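Local structure of pyruvate formate-lyase 2 (Archaeoglobus fulgidus, 2F3O) at residues A[16-21]-A[68-73]; A[445-450]-A[640-645]. The protein is of unknown function but belongs to the glycyl radical enzymes and probably acts as a lyase or dehydratase through a radical carried on a glycine. All coordinates share one frame; numbering follows the deposited sequence.

Interaction 1 of 2, residues A[16-21]-A[68-73]; sequences PARLSV and MLPNPP
Arg18 reaches the carbonyls of Pro70 and Asn71 with CG placed between its own backbone N and carbonyl carbon (chi1 72°) and with the chain extended from CG to NE. The edge of the guanidinium bearing NE and NH2 meets two successive carbonyls of the 68-73 loop, both lying near its plane. NE donates to Asn71 O at 2.9 Å, and NH2 donates to Pro70 O at 2.7 Å in the straighter bond, 162° at the hydrogen. A weak bond from NE to Pro70 O is added at 3.2 Å. Ser20 CA lies over one face of the group, offset toward its rim. Arginine suits this place because its coplanar NE and NH2 donors can take two neighbouring carbonyls at once; Pro70, Pro72 and Pro73, lacking an N-H, have no backbone donor to give in return. Backbone pairing resumes at Pro73, whose O accepts from Arg18 N at 3.0 Å. That bond leads into the short two-stranded parallel sheet of 18-19 and 74-75, where Ala75 pairs with both Arg18 and Ser20. Ala17 is small enough for the backbones to come close, its CB resting 3.8 Å from Pro73 CB. At the far end, Ser20 turns OG anti to its backbone N (chi1 168°), and OG packs 3.6 Å from Leu69 CB. The polar partner of this hydroxyl is Glu22: one carboxylate oxygen bonds Ser20 OG, and the other forms a salt bridge with Arg18 NH2.

Interaction 2 of 2, residues A[445-450]-A[640-645]; sequences NVAKAL and FFTSAL
The amide of Asn445 meets the hydroxyl of Thr642 through its nitrogen: ND2 donates to OG1 at 3.0 Å, with OG1 tilted 15° from the amide plane. At the other end of the amide, OD1 accepts weakly from Ala447 N and Lys448 N, capping the start of helix 447-453. The second flat group, the ring of Phe641, has Phe640 CB over one face toward the rim and turns its end away from the helix; here Phe641 contributes its carbonyl. Lys448 NZ lies in the plane of that carbonyl, on a lone pair of O, at 2.9 Å. The lysine chain is bent on the way, at CD (chi2 54°) and at CE (chi3 75°). The rest of the contact is apolar: Ala447 CB sits 3.9 Å from Leu645 CD1 and 4.1 Å from Thr642 CG2. Alanine lets the loop lie close to the first turn of the helix, while threonine offers a methyl to it and a hydroxyl to the amide. Asn445 ends strand 435-445, so the contact fastens a strand-to-helix junction to the loop after helix 634-640. Both polar groups are doubly engaged, since ND2 also donates to Ser143 O and Thr642 OG1 bonds to Phe638 O. Lys448 NZ further pairs with Glu451 and Asp459, and Glu451 also accepts from Ser643 N. Two carboxylates beside a buried ammonium would be expected to offset its charge and favour the protonated form, whose three N-H bonds could serve one partner each, the Phe641 carbonyl adding a neutral acceptor to two charged ones.

The two contacts are separate parts of one chain: their centres lie 38 Å apart and their nearest atoms about 22 Å, so they do not touch. Interaction 1 is centred 21 Å and interaction 2 24 Å from the centre of the chain. In sequence they follow in series. Interaction 1 joins two pieces near the N-terminus, whereas interaction 2 spans some 190 residues and is the more buried. Each has a basic side chain that donates to loop carbonyl oxygen, two in interaction 1 and one in interaction 2, and also pairs with acid: Glu22 in the first, Glu451 and Asp459 in the second. Neither contains Gly752, the predicted radical site, and both are best read as structural packing.

Interaction 1 of 2, residues A[16-21]-A[68-73]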
ATOM      1  N   PRO A  16       9.708  29.494 -46.944  1.00 68.10           N
ATOM      2  CA  PRO A  16      10.707  28.521 -46.439  1.00 66.80           C
ATOM      3  C   PRO A  16      10.919  28.517 -44.911  1.00 65.25           C
ATOM      4  O   PRO A  16      10.779  29.554 -44.256  1.00 65.14           O
ATOM      5  CB  PRO A  16      12.002  28.933 -47.164  1.00 66.72           C
ATOM      6  CG  PRO A  16      11.761  30.334 -47.619  1.00 67.15           C
ATOM      7  CD  PRO A  16      10.307  30.368 -47.972  1.00 67.86           C
ATOM      8  N   ALA A  17      11.238  27.348 -44.360  1.00 63.40           N
ATOM      9  CA  ALA A  17      11.327  27.174 -42.912  1.00 61.29           C
ATOM     10  C   ALA A  17      12.700  27.524 -42.376  1.00 60.05           C
ATOM     11  O   ALA A  17      13.701  27.426 -43.080  1.00 59.95           O
ATOM     12  CB  ALA A  17      10.951  25.767 -42.520  1.00 61.07           C
ATOM     13  N   ARG A  18      12.744  27.936 -41.116  1.00 58.48           N
ATOM     14  CA  ARG A  18      14.010  28.279 -40.479  1.00 56.76           C
ATOM     15  C   ARG A  18      14.356  27.385 -39.266  1.00 56.00           C
ATOM     16  O   ARG A  18      13.497  26.716 -38.691  1.00 55.80           O
ATOM     17  CB  ARG A  18      13.996  29.754 -40.076  1.00 56.43           C
ATOM     18  CG  ARG A  18      13.097  30.066 -38.904  1.00 55.30           C
ATOM     19  CD  ARG A  18      13.039  31.549 -38.661  1.00 53.46           C
ATOM     20  NE  ARG A  18      12.548  31.910 -37.334  1.00 50.76           N
ATOM     21  CZ  ARG A  18      13.344  32.175 -36.306  1.00 49.98           C
ATOM     22  NH1 ARG A  18      14.653  32.095 -36.440  1.00 49.51           N
ATOM     23  NH2 ARG A  18      12.840  32.518 -35.140  1.00 50.75           N
ATOM     24  N   LEU A  19      15.627  27.355 -38.890  1.00 54.76           N
ATOM     25  CA  LEU A  19      15.992  26.792 -37.611  1.00 53.46           C
ATOM     26  C   LEU A  19      15.828  27.875 -36.534  1.00 52.89           C
ATOM     27  O   LEU A  19      16.598  28.830 -36.478  1.00 52.23           O
ATOM     28  CB  LEU A  19      17.419  26.292 -37.649  1.00 53.13           C
ATOM     29  CG  LEU A  19      17.745  25.571 -36.357  1.00 53.16           C
ATOM     30  CD1 LEU A  19      16.946  24.275 -36.293  1.00 53.38           C
ATOM     31  CD2 LEU A  19      19.224  25.306 -36.256  1.00 52.99           C
ATOM     32  N   SER A  20      14.799  27.725 -35.702  1.00 52.63           N
ATOM     33  CA  SER A  20      14.483  28.701 -34.651  1.00 52.61           C
ATOM     34  C   SER A  20      15.300  28.478 -33.377  1.00 52.60           C
ATOM     35  O   SER A  20      15.676  27.361 -33.053  1.00 52.98           O
ATOM     36  CB  SER A  20      12.993  28.687 -34.333  1.00 52.31           C
ATOM     37  OG  SER A  20      12.737  29.407 -33.154  1.00 52.46           O
ATOM     38  N   VAL A  21      15.575  29.538 -32.641  1.00 52.36           N
ATOM     39  CA  VAL A  21      16.618  29.447 -31.653  1.00 52.47           C
ATOM     40  C   VAL A  21      16.227  30.103 -30.325  1.00 53.06           C
ATOM     41  O   VAL A  21      16.774  29.786 -29.275  1.00 52.89           O
ATOM     42  CB  VAL A  21      17.913  30.008 -32.274  1.00 52.43           C
ATOM     43  CG1 VAL A  21      18.633  30.976 -31.378  1.00 51.75           C
ATOM     44  CG2 VAL A  21      18.803  28.881 -32.710  1.00 52.41           C
ATOM     45  N   MET A  68       4.100  29.627 -32.659  1.00 54.45           N
ATOM     46  CA  MET A  68       4.800  28.544 -31.999  1.00 54.83           C
ATOM     47  C   MET A  68       6.266  28.880 -31.831  1.00 54.64           C
ATOM     48  O   MET A  68       6.880  28.524 -30.835  1.00 55.17           O
ATOM     49  CB  MET A  68       4.647  27.264 -32.806  1.00 54.59           C
ATOM     50  CG  MET A  68       3.212  26.834 -32.933  1.00 55.04           C
ATOM     51  SD  MET A  68       3.119  25.048 -32.990  1.00 56.77           S
ATOM     52  CE  MET A  68       2.819  24.831 -34.706  1.00 57.20           C
ATOM     53  N   LEU A  69       6.836  29.555 -32.816  1.00 54.62           N
ATOM     54  CA  LEU A  69       8.173  30.103 -32.698  1.00 54.54           C
ATOM     55  C   LEU A  69       8.068  31.492 -33.330  1.00 55.14           C
ATOM     56  O   LEU A  69       7.132  31.720 -34.116  1.00 55.38           O
ATOM     57  CB  LEU A  69       9.156  29.222 -33.451  1.00 54.10           C
ATOM     58  CG  LEU A  69       8.683  28.818 -34.839  1.00 53.73           C
ATOM     59  CD1 LEU A  69       9.611  29.367 -35.892  1.00 53.36           C
ATOM     60  CD2 LEU A  69       8.544  27.330 -34.957  1.00 53.40           C
ATOM     61  N   PRO A  70       8.982  32.439 -32.973  1.00 55.35           N
ATOM     62  CA  PRO A  70       8.961  33.746 -33.636  1.00 55.14           C
ATOM     63  C   PRO A  70       9.336  33.550 -35.078  1.00 55.18           C
ATOM     64  O   PRO A  70      10.159  32.699 -35.370  1.00 54.81           O
ATOM     65  CB  PRO A  70      10.077  34.525 -32.945  1.00 55.21           C
ATOM     66  CG  PRO A  70      10.396  33.791 -31.717  1.00 55.17           C
ATOM     67  CD  PRO A  70      10.050  32.364 -31.958  1.00 55.42           C
ATOM     68  N   ASN A  71       8.725  34.338 -35.953  1.00 55.66           N
ATOM     69  CA  ASN A  71       8.851  34.196 -37.409  1.00 56.27           C
ATOM     70  C   ASN A  71       8.783  32.754 -37.962  1.00 56.01           C
ATOM     71  O   ASN A  71       9.820  32.119 -38.213  1.00 55.88           O
ATOM     72  CB  ASN A  71      10.083  34.943 -37.931  1.00 56.68           C
ATOM     73  CG  ASN A  71      10.106  35.022 -39.452  1.00 58.72           C
ATOM     74  OD1 ASN A  71      11.112  34.681 -40.087  1.00 61.09           O
ATOM     75  ND2 ASN A  71       8.982  35.445 -40.047  1.00 59.32           N
ATOM     76  N   PRO A  72       7.552  32.253 -38.158  1.00 55.65           N
ATOM     77  CA  PRO A  72       7.118  30.892 -38.480  1.00 55.50           C
ATOM     78  C   PRO A  72       7.602  30.335 -39.839  1.00 55.25           C
ATOM     79  O   PRO A  72       8.352  31.006 -40.530  1.00 55.60           O
ATOM     80  CB  PRO A  72       5.597  30.982 -38.351  1.00 55.59           C
ATOM     81  CG  PRO A  72       5.356  32.206 -37.545  1.00 56.06           C
ATOM     82  CD  PRO A  72       6.394  33.140 -38.031  1.00 55.80           C
ATOM     83  N   PRO A  73       7.051  29.204 -40.310  1.00 54.78           N
ATOM     84  CA  PRO A  73       7.691  27.918 -40.445  1.00 53.93           C
ATOM     85  C   PRO A  73       9.062  27.804 -39.812  1.00 53.00           C
ATOM     86  O   PRO A  73       9.998  28.506 -40.195  1.00 52.86           O
ATOM     87  CB  PRO A  73       7.711  27.717 -41.964  1.00 53.94           C
ATOM     88  CG  PRO A  73       6.404  28.395 -42.420  1.00 54.86           C
ATOM     89  CD  PRO A  73       5.880  29.215 -41.201  1.00 55.33           C
TER

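Interaction 2 of 2, residues A[445-450]-A[640-645]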
ATOM      1  N   ASN A 445      12.470  -3.366 -35.478  1.00 46.13           N
ATOM      2  CA  ASN A 445      12.672  -4.116 -36.708  1.00 46.84           C
ATOM      3  C   ASN A 445      12.523  -5.589 -36.435  1.00 46.90           C
ATOM      4  O   ASN A 445      13.489  -6.233 -36.031  1.00 46.87           O
ATOM      5  CB  ASN A 445      14.086  -3.857 -37.227  1.00 47.26           C
ATOM      6  CG  ASN A 445      14.333  -4.456 -38.583  1.00 48.81           C
ATOM      7  OD1 ASN A 445      13.412  -4.989 -39.222  1.00 50.12           O
ATOM      8  ND2 ASN A 445      15.586  -4.374 -39.043  1.00 48.27           N
ATOM      9  N   VAL A 446      11.338  -6.139 -36.684  1.00 47.24           N
ATOM     10  CA  VAL A 446      11.120  -7.550 -36.402  1.00 47.55           C
ATOM     11  C   VAL A 446      11.711  -8.441 -37.499  1.00 48.05           C
ATOM     12  O   VAL A 446      11.871  -9.644 -37.305  1.00 47.76           O
ATOM     13  CB  VAL A 446       9.641  -7.881 -36.139  1.00 47.38           C
ATOM     14  CG1 VAL A 446       9.003  -6.760 -35.381  1.00 47.51           C
ATOM     15  CG2 VAL A 446       8.887  -8.142 -37.441  1.00 47.80           C
ATOM     16  N   ALA A 447      12.063  -7.842 -38.636  1.00 48.63           N
ATOM     17  CA  ALA A 447      12.798  -8.570 -39.657  1.00 49.20           C
ATOM     18  C   ALA A 447      14.169  -8.962 -39.126  1.00 49.63           C
ATOM     19  O   ALA A 447      14.637 -10.084 -39.342  1.00 50.20           O
ATOM     20  CB  ALA A 447      12.908  -7.777 -40.932  1.00 49.09           C
ATOM     21  N   LYS A 448      14.778  -8.065 -38.369  1.00 49.73           N
ATOM     22  CA  LYS A 448      16.029  -8.373 -37.730  1.00 50.07           C
ATOM     23  C   LYS A 448      15.904  -9.571 -36.787  1.00 50.47           C
ATOM     24  O   LYS A 448      16.880 -10.272 -36.567  1.00 50.96           O
ATOM     25  CB  LYS A 448      16.566  -7.135 -37.011  1.00 50.07           C
ATOM     26  CG  LYS A 448      18.051  -7.179 -36.689  1.00 50.29           C
ATOM     27  CD  LYS A 448      18.903  -7.452 -37.910  1.00 50.02           C
ATOM     28  CE  LYS A 448      18.997  -6.220 -38.782  1.00 50.62           C
ATOM     29  NZ  LYS A 448      19.749  -6.460 -40.032  1.00 51.25           N
ATOM     30  N   ALA A 449      14.708  -9.834 -36.262  1.00 51.05           N
ATOM     31  CA  ALA A 449      14.519 -10.978 -35.367  1.00 51.52           C
ATOM     32  C   ALA A 449      14.680 -12.270 -36.135  1.00 52.16           C
ATOM     33  O   ALA A 449      15.353 -13.183 -35.679  1.00 52.15           O
ATOM     34  CB  ALA A 449      13.168 -10.929 -34.685  1.00 51.26           C
ATOM     35  N   LEU A 450      14.080 -12.305 -37.321  1.00 53.02           N
ATOM     36  CA  LEU A 450      14.164 -13.432 -38.239  1.00 53.46           C
ATOM     37  C   LEU A 450      15.582 -13.640 -38.746  1.00 53.98           C
ATOM     38  O   LEU A 450      16.054 -14.770 -38.841  1.00 54.31           O
ATOM     39  CB  LEU A 450      13.227 -13.194 -39.415  1.00 53.21           C
ATOM     40  CG  LEU A 450      13.353 -14.115 -40.619  1.00 52.76           C
ATOM     41  CD1 LEU A 450      12.813 -15.477 -40.302  1.00 52.25           C
ATOM     42  CD2 LEU A 450      12.586 -13.510 -41.735  1.00 53.38           C
ATOM     43  N   PHE A 640      17.414  -0.362 -45.201  1.00 56.95           N
ATOM     44  CA  PHE A 640      18.816  -0.086 -45.560  1.00 58.00           C
ATOM     45  C   PHE A 640      19.768  -1.074 -44.924  1.00 58.33           C
ATOM     46  O   PHE A 640      20.631  -1.622 -45.592  1.00 58.79           O
ATOM     47  CB  PHE A 640      19.293   1.289 -45.069  1.00 58.47           C
ATOM     48  CG  PHE A 640      18.597   2.475 -45.692  1.00 59.59           C
ATOM     49  CD1 PHE A 640      18.071   2.421 -46.976  1.00 60.35           C
ATOM     50  CD2 PHE A 640      18.528   3.686 -44.990  1.00 60.60           C
ATOM     51  CE1 PHE A 640      17.434   3.543 -47.540  1.00 61.05           C
ATOM     52  CE2 PHE A 640      17.911   4.812 -45.544  1.00 61.50           C
ATOM     53  CZ  PHE A 640      17.359   4.739 -46.826  1.00 61.09           C
ATOM     54  N   PHE A 641      19.600  -1.289 -43.623  1.00 58.88           N
ATOM     55  CA  PHE A 641      20.508  -2.120 -42.836  1.00 59.34           C
ATOM     56  C   PHE A 641      19.951  -3.513 -42.527  1.00 59.59           C
ATOM     57  O   PHE A 641      20.487  -4.216 -41.663  1.00 59.41           O
ATOM     58  CB  PHE A 641      20.887  -1.407 -41.534  1.00 59.44           C
ATOM     59  CG  PHE A 641      21.340   0.000 -41.736  1.00 59.49           C
ATOM     60  CD1 PHE A 641      22.631   0.264 -42.131  1.00 59.57           C
ATOM     61  CD2 PHE A 641      20.469   1.062 -41.543  1.00 59.82           C
ATOM     62  CE1 PHE A 641      23.045   1.556 -42.332  1.00 60.09           C
ATOM     63  CE2 PHE A 641      20.877   2.352 -41.744  1.00 59.65           C
ATOM     64  CZ  PHE A 641      22.166   2.603 -42.136  1.00 59.85           C
ATOM     65  N   THR A 642      18.879  -3.900 -43.223  1.00 59.90           N
ATOM     66  CA  THR A 642      18.378  -5.273 -43.173  1.00 60.21           C
ATOM     67  C   THR A 642      18.892  -6.068 -44.381  1.00 60.68           C
ATOM     68  O   THR A 642      18.771  -5.621 -45.525  1.00 60.58           O
ATOM     69  CB  THR A 642      16.845  -5.319 -43.095  1.00 59.92           C
ATOM     70  OG1 THR A 642      16.428  -4.660 -41.903  1.00 60.30           O
ATOM     71  CG2 THR A 642      16.334  -6.738 -43.025  1.00 59.68           C
ATOM     72  N   SER A 643      19.473  -7.239 -44.109  1.00 61.01           N
ATOM     73  CA  SER A 643      19.956  -8.135 -45.142  1.00 61.43           C
ATOM     74  C   SER A 643      18.803  -8.733 -45.943  1.00 62.06           C
ATOM     75  O   SER A 643      17.624  -8.481 -45.648  1.00 61.90           O
ATOM     76  CB  SER A 643      20.739  -9.271 -44.508  1.00 61.48           C
ATOM     77  OG  SER A 643      19.859 -10.282 -44.052  1.00 60.84           O
ATOM     78  N   ALA A 644      19.148  -9.528 -46.959  1.00 62.50           N
ATOM     79  CA  ALA A 644      18.141 -10.205 -47.763  1.00 62.81           C
ATOM     80  C   ALA A 644      17.455 -11.262 -46.907  1.00 63.09           C
ATOM     81  O   ALA A 644      18.084 -11.890 -46.075  1.00 63.16           O
ATOM     82  CB  ALA A 644      18.766 -10.822 -48.985  1.00 62.85           C
ATOM     83  N   LEU A 645      16.153 -11.412 -47.077  1.00 63.47           N
ATOM     84  CA  LEU A 645      15.372 -12.341 -46.274  1.00 64.05           C
ATOM     85  C   LEU A 645      14.733 -13.304 -47.245  1.00 64.12           C
ATOM     86  O   LEU A 645      14.486 -12.933 -48.394  1.00 64.54           O
ATOM     87  CB  LEU A 645      14.256 -11.591 -45.538  1.00 64.35           C
ATOM     88  CG  LEU A 645      14.640 -10.328 -44.778  1.00 64.84           C
ATOM     89  CD1 LEU A 645      13.370  -9.573 -44.388  1.00 64.78           C
ATOM     90  CD2 LEU A 645      15.545 -10.645 -43.574  1.00 64.80           C
TER